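Local coordinates for uncharacterized protein (Helicobacter pylori, PDB 4O5J) that probably binds sialylated carbohydrates on host cells as the extracellular adhesion domain of the outer-membrane adhesin SabA, at residues L47-S50 and I51-N55; L199-Q202 and L203-I207. One frame throughout, in Å; residues are numbered along the deposited sequence.

Interaction 1: residues L47-S50 and I51-N55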
loop_
_atom_site.group_PDB
_atom_site.type_symbol
_atom_site.label_atom_id
_atom_site.label_comp_id
_atom_site.label_asym_id
_atom_site.label_seq_id
_atom_site.Cartn_x
_atom_site.Cartn_y
_atom_site.Cartn_z
ATOM N N LEU A 47 -18.422 29.646 0.326
ATOM C CA LEU A 47 -17.842 30.379 -0.771
ATOM C C LEU A 47 -16.971 31.522 -0.215
ATOM O O LEU A 47 -15.807 31.684 -0.597
ATOM C CB LEU A 47 -18.925 30.925 -1.686
ATOM C CG LEU A 47 -19.508 29.832 -2.547
ATOM C CD1 LEU A 47 -20.684 30.354 -3.322
ATOM C CD2 LEU A 47 -18.419 29.346 -3.454
ATOM N N LYS A 48 -17.495 32.264 0.738
ATOM C CA LYS A 48 -16.750 33.377 1.321
ATOM C C LYS A 48 -15.419 32.852 1.923
ATOM O O LYS A 48 -14.343 33.418 1.707
ATOM C CB LYS A 48 -17.629 34.082 2.410
ATOM C CG LYS A 48 -17.031 35.319 3.008
ATOM C CD LYS A 48 -17.961 36.090 3.960
ATOM C CE LYS A 48 -19.173 36.797 3.325
ATOM N NZ LYS A 48 -19.733 37.873 4.240
ATOM N N GLN A 49 -15.507 31.800 2.715
ATOM C CA GLN A 49 -14.324 31.226 3.331
ATOM C C GLN A 49 -13.298 30.786 2.267
ATOM O O GLN A 49 -12.085 31.037 2.408
ATOM C CB GLN A 49 -14.696 30.047 4.230
ATOM C CG GLN A 49 -13.499 29.564 5.034
ATOM C CD GLN A 49 -12.912 30.676 5.912
ATOM O OE1 GLN A 49 -13.596 31.253 6.724
ATOM N NE2 GLN A 49 -11.653 30.953 5.771
ATOM N N SER A 50 -13.786 30.136 1.214
ATOM C CA SER A 50 -12.924 29.610 0.181
ATOM C C SER A 50 -12.194 30.742 -0.526
ATOM O O SER A 50 -10.979 30.668 -0.761
ATOM C CB SER A 50 -13.734 28.819 -0.846
ATOM O OG SER A 50 -14.095 27.568 -0.313
ATOM N N ILE A 51 -12.933 31.789 -0.870
ATOM C CA ILE A 51 -12.370 32.963 -1.538
ATOM C C ILE A 51 -11.349 33.612 -0.623
ATOM O O ILE A 51 -10.273 34.044 -1.039
ATOM C CB ILE A 51 -13.479 33.966 -1.916
ATOM C CG1 ILE A 51 -14.403 33.321 -2.961
ATOM C CG2 ILE A 51 -12.894 35.356 -2.334
ATOM C CD1 ILE A 51 -15.585 34.208 -3.343
ATOM N N GLN A 52 -11.686 33.717 0.638
ATOM C CA GLN A 52 -10.739 34.306 1.561
ATOM C C GLN A 52 -9.458 33.416 1.652
ATOM O O GLN A 52 -8.339 33.925 1.682
ATOM C CB GLN A 52 -11.430 34.525 2.900
ATOM C CG GLN A 52 -10.493 34.980 3.966
ATOM C CD GLN A 52 -11.083 34.824 5.338
ATOM O OE1 GLN A 52 -12.166 35.395 5.644
ATOM N NE2 GLN A 52 -10.382 34.045 6.198
ATOM N N ASN A 53 -9.642 32.104 1.649
ATOM C CA ASN A 53 -8.508 31.176 1.701
ATOM C C ASN A 53 -7.578 31.377 0.506
ATOM O O ASN A 53 -6.370 31.462 0.685
ATOM C CB ASN A 53 -8.976 29.744 1.734
ATOM C CG ASN A 53 -9.560 29.361 3.081
ATOM O OD1 ASN A 53 -9.510 30.135 4.027
ATOM N ND2 ASN A 53 -10.118 28.166 3.167
ATOM N N ALA A 54 -8.151 31.515 -0.697
ATOM C CA ALA A 54 -7.363 31.642 -1.905
ATOM C C ALA A 54 -6.592 32.940 -1.846
ATOM O O ALA A 54 -5.465 32.985 -2.272
ATOM C CB ALA A 54 -8.229 31.601 -3.148
ATOM N N ASN A 55 -7.182 33.978 -1.269
ATOM C CA ASN A 55 -6.492 35.252 -1.106
ATOM C C ASN A 55 -5.515 35.356 0.071
ATOM O O ASN A 55 -4.917 36.416 0.289
ATOM C CB ASN A 55 -7.523 36.379 -1.033
ATOM C CG ASN A 55 -8.205 36.560 -2.337
ATOM O OD1 ASN A 55 -7.640 36.339 -3.348
ATOM N ND2 ASN A 55 -9.396 36.892 -2.319
#
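Gln49 and Asn53 join their side chains one helical turn apart. Gln49 NE2 donates to Asn53 OD1 at 2.9 Å, with an angle of 154° at the hydrogen. The acceptor lies almost exactly in the amide plane of Gln49. Seen from Asn53 the fit is less regular, because the donor sits above the carbonyl plane and not on a lone pair. The two amide planes are turned 49° apart. Gln49 leaves its backbone away from Asn53, with CG anti to the backbone N, and the bend at chi2 (58°) brings the amide back over the next turn.

The same pair is tied through the main chain, where Asn53 N donates to Gln49 O at 2.8 Å. Asn53 is therefore gripped by Gln49 at both its backbone and its side chain. Around it run the other i to i+4 main-chain bonds, from Ile51 to Leu47, Gln52 to Lys48 and Ala54 to Ser50. Ile51 lays its CG1 against the first of these carbonyls, 3.2 Å from Leu47 O.

Further out, Asp370 of helix 343-396 accepts from Ser50 OG with one carboxylate oxygen and from Asn53 ND2 with the other. The Asn53 amide thus has a partner at each end, which fixes its rotation. Leu47 packs on Asn377 and Ile381 of the same helix. In the last turn of helix 29-54, Ala54 O accepts from Gln278 NE2. The arrangement is an i to i+4 glutamine-asparagine pair on an alpha-helix, beside the hydrogen bonds that tie helix 29-54 to Asp370 of helix 343-396.

Interaction 2: residues L199-Q202 and L203-I207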
loop_
_atom_site.group_PDB
_atom_site.type_symbol
_atom_site.label_atom_id
_atom_site.label_comp_id
_atom_site.label_asym_id
_atom_site.label_seq_id
_atom_site.Cartn_x
_atom_site.Cartn_y
_atom_site.Cartn_z
ATOM N N LEU A 199 10.220 -8.124 -9.120
ATOM C CA LEU A 199 10.557 -9.486 -8.787
ATOM C C LEU A 199 9.393 -10.103 -7.967
ATOM O O LEU A 199 8.984 -11.249 -8.207
ATOM C CB LEU A 199 11.871 -9.534 -8.011
ATOM C CG LEU A 199 13.125 -9.227 -8.836
ATOM C CD1 LEU A 199 14.320 -8.978 -7.913
ATOM C CD2 LEU A 199 13.419 -10.343 -9.819
ATOM N N ALA A 200 8.871 -9.345 -7.009
ATOM C CA ALA A 200 7.739 -9.786 -6.171
ATOM C C ALA A 200 6.547 -10.129 -7.079
ATOM O O ALA A 200 5.962 -11.212 -6.946
ATOM C CB ALA A 200 7.321 -8.696 -5.179
ATOM N N GLN A 201 6.221 -9.233 -7.998
ATOM C CA GLN A 201 5.101 -9.428 -8.910
ATOM C C GLN A 201 5.285 -10.763 -9.699
ATOM O O GLN A 201 4.361 -11.577 -9.825
ATOM C CB GLN A 201 4.974 -8.224 -9.829
ATOM C CG GLN A 201 3.907 -8.340 -10.882
ATOM C CD GLN A 201 2.569 -8.058 -10.278
ATOM O OE1 GLN A 201 2.303 -6.919 -9.864
ATOM N NE2 GLN A 201 1.705 -9.087 -10.192
ATOM N N GLN A 202 6.499 -10.995 -10.210
ATOM C CA GLN A 202 6.726 -12.194 -10.978
ATOM C C GLN A 202 6.569 -13.461 -10.124
ATOM O O GLN A 202 6.066 -14.481 -10.594
ATOM C CB GLN A 202 8.156 -12.197 -11.581
ATOM C CG GLN A 202 8.392 -11.096 -12.622
ATOM C CD GLN A 202 9.820 -11.183 -13.169
ATOM O OE1 GLN A 202 10.266 -12.206 -13.700
ATOM N NE2 GLN A 202 10.544 -10.120 -12.976
ATOM N N LEU A 203 7.119 -13.422 -8.921
ATOM C CA LEU A 203 7.022 -14.551 -8.013
ATOM C C LEU A 203 5.551 -14.889 -7.666
ATOM O O LEU A 203 5.079 -16.042 -7.879
ATOM C CB LEU A 203 7.850 -14.309 -6.767
ATOM C CG LEU A 203 7.797 -15.370 -5.678
ATOM C CD1 LEU A 203 8.160 -16.758 -6.252
ATOM C CD2 LEU A 203 8.695 -14.993 -4.502
ATOM N N MET A 204 4.824 -13.895 -7.175
ATOM C CA MET A 204 3.397 -14.098 -6.838
ATOM C C MET A 204 2.612 -14.531 -8.068
ATOM O O MET A 204 1.731 -15.407 -7.972
ATOM C CB MET A 204 2.803 -12.852 -6.257
ATOM C CG MET A 204 3.464 -12.408 -4.961
ATOM S SD MET A 204 3.444 -13.671 -3.644
ATOM C CE MET A 204 1.825 -13.274 -2.865
ATOM N N ASP A 205 2.919 -13.952 -9.240
ATOM C CA ASP A 205 2.195 -14.351 -10.483
ATOM C C ASP A 205 2.458 -15.820 -10.787
ATOM O O ASP A 205 1.542 -16.560 -11.155
ATOM C CB ASP A 205 2.617 -13.546 -11.680
ATOM C CG ASP A 205 2.077 -12.130 -11.637
ATOM O OD1 ASP A 205 1.254 -11.868 -10.712
ATOM O OD2 ASP A 205 2.477 -11.249 -12.482
ATOM N N LEU A 206 3.711 -16.238 -10.643
ATOM C CA LEU A 206 4.085 -17.590 -10.966
ATOM C C LEU A 206 3.390 -18.550 -10.000
ATOM O O LEU A 206 2.867 -19.608 -10.404
ATOM C CB LEU A 206 5.610 -17.759 -10.910
ATOM C CG LEU A 206 6.132 -19.136 -11.319
ATOM C CD1 LEU A 206 5.517 -19.544 -12.669
ATOM C CD2 LEU A 206 7.636 -19.123 -11.400
ATOM N N ILE A 207 3.416 -18.215 -8.714
ATOM C CA ILE A 207 2.718 -19.034 -7.726
ATOM C C ILE A 207 1.213 -19.157 -8.033
ATOM O O ILE A 207 0.625 -20.272 -8.013
ATOM C CB ILE A 207 2.929 -18.482 -6.307
ATOM C CG1 ILE A 207 4.436 -18.596 -5.927
ATOM C CG2 ILE A 207 2.001 -19.227 -5.272
ATOM C CD1 ILE A 207 4.812 -17.993 -4.602
#
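Gln201 reaches over one helical turn and points its amide NH2 at the carboxylate of Asp205. The amide and carboxylate planes are inclined 41° to each other. NE2 of Gln201 donates to Asp205 OD1 at 2.9 Å, and this oxygen lies in the plane of the amide. The donor comes to OD1 on its syn side but 27° out of the carboxylate plane. A weak second bond runs from Gln201 NE2 to Asp205 OD2 at 3.2 Å, so the amide nitrogen leans chiefly on OD1 and only weakly on OD2. The bend at chi2 of Gln201 (79°) turns the amide along the helix, and CG rests 3.6 Å from Asp205 OD2. Asp205 starts out toward Gln201, and its CG comes within 3.0 Å of Gln201 O.

Beneath the pair, Asp205 N donates to Gln201 O at 2.8 Å. Other main-chain bonds of the same spacing link Met204 to Ala200 and Leu206 to Gln202. Asp205 OD1 also has a long, weak ion pair with Lys247.

Gln201 itself also touches helix 241-268. Elsewhere on the helix, Ala200, Leu203 and Met204 meet helix 82-101 at Val94 and Trp98. Gln202 and Leu206 lie against helix 146-163. The glutamine-aspartate pair thus sits on a helix, 193-209, that packs among helices 82-101, 146-163 and 241-268 of the helical adhesion domain.

Interactions 1 and 2 are of one kind: a glutamine amide donates to the residue four positions on, an asparagine in the first and an aspartate in the second. They belong to separate helices, 29-54 and 193-209, and interaction 1 comes first along the chain. Their centres are about 50 Å apart, their nearest atoms about 39 Å, and they do not touch. They lie on opposite sides of the chain's centre. The centre of interaction 1 is about 34 Å from the centre of the chain, that of interaction 2 about 17 Å. A 1,2-ethanediol, probably from the crystallisation liquor, lies about 3 Å from the side chain of Lys48.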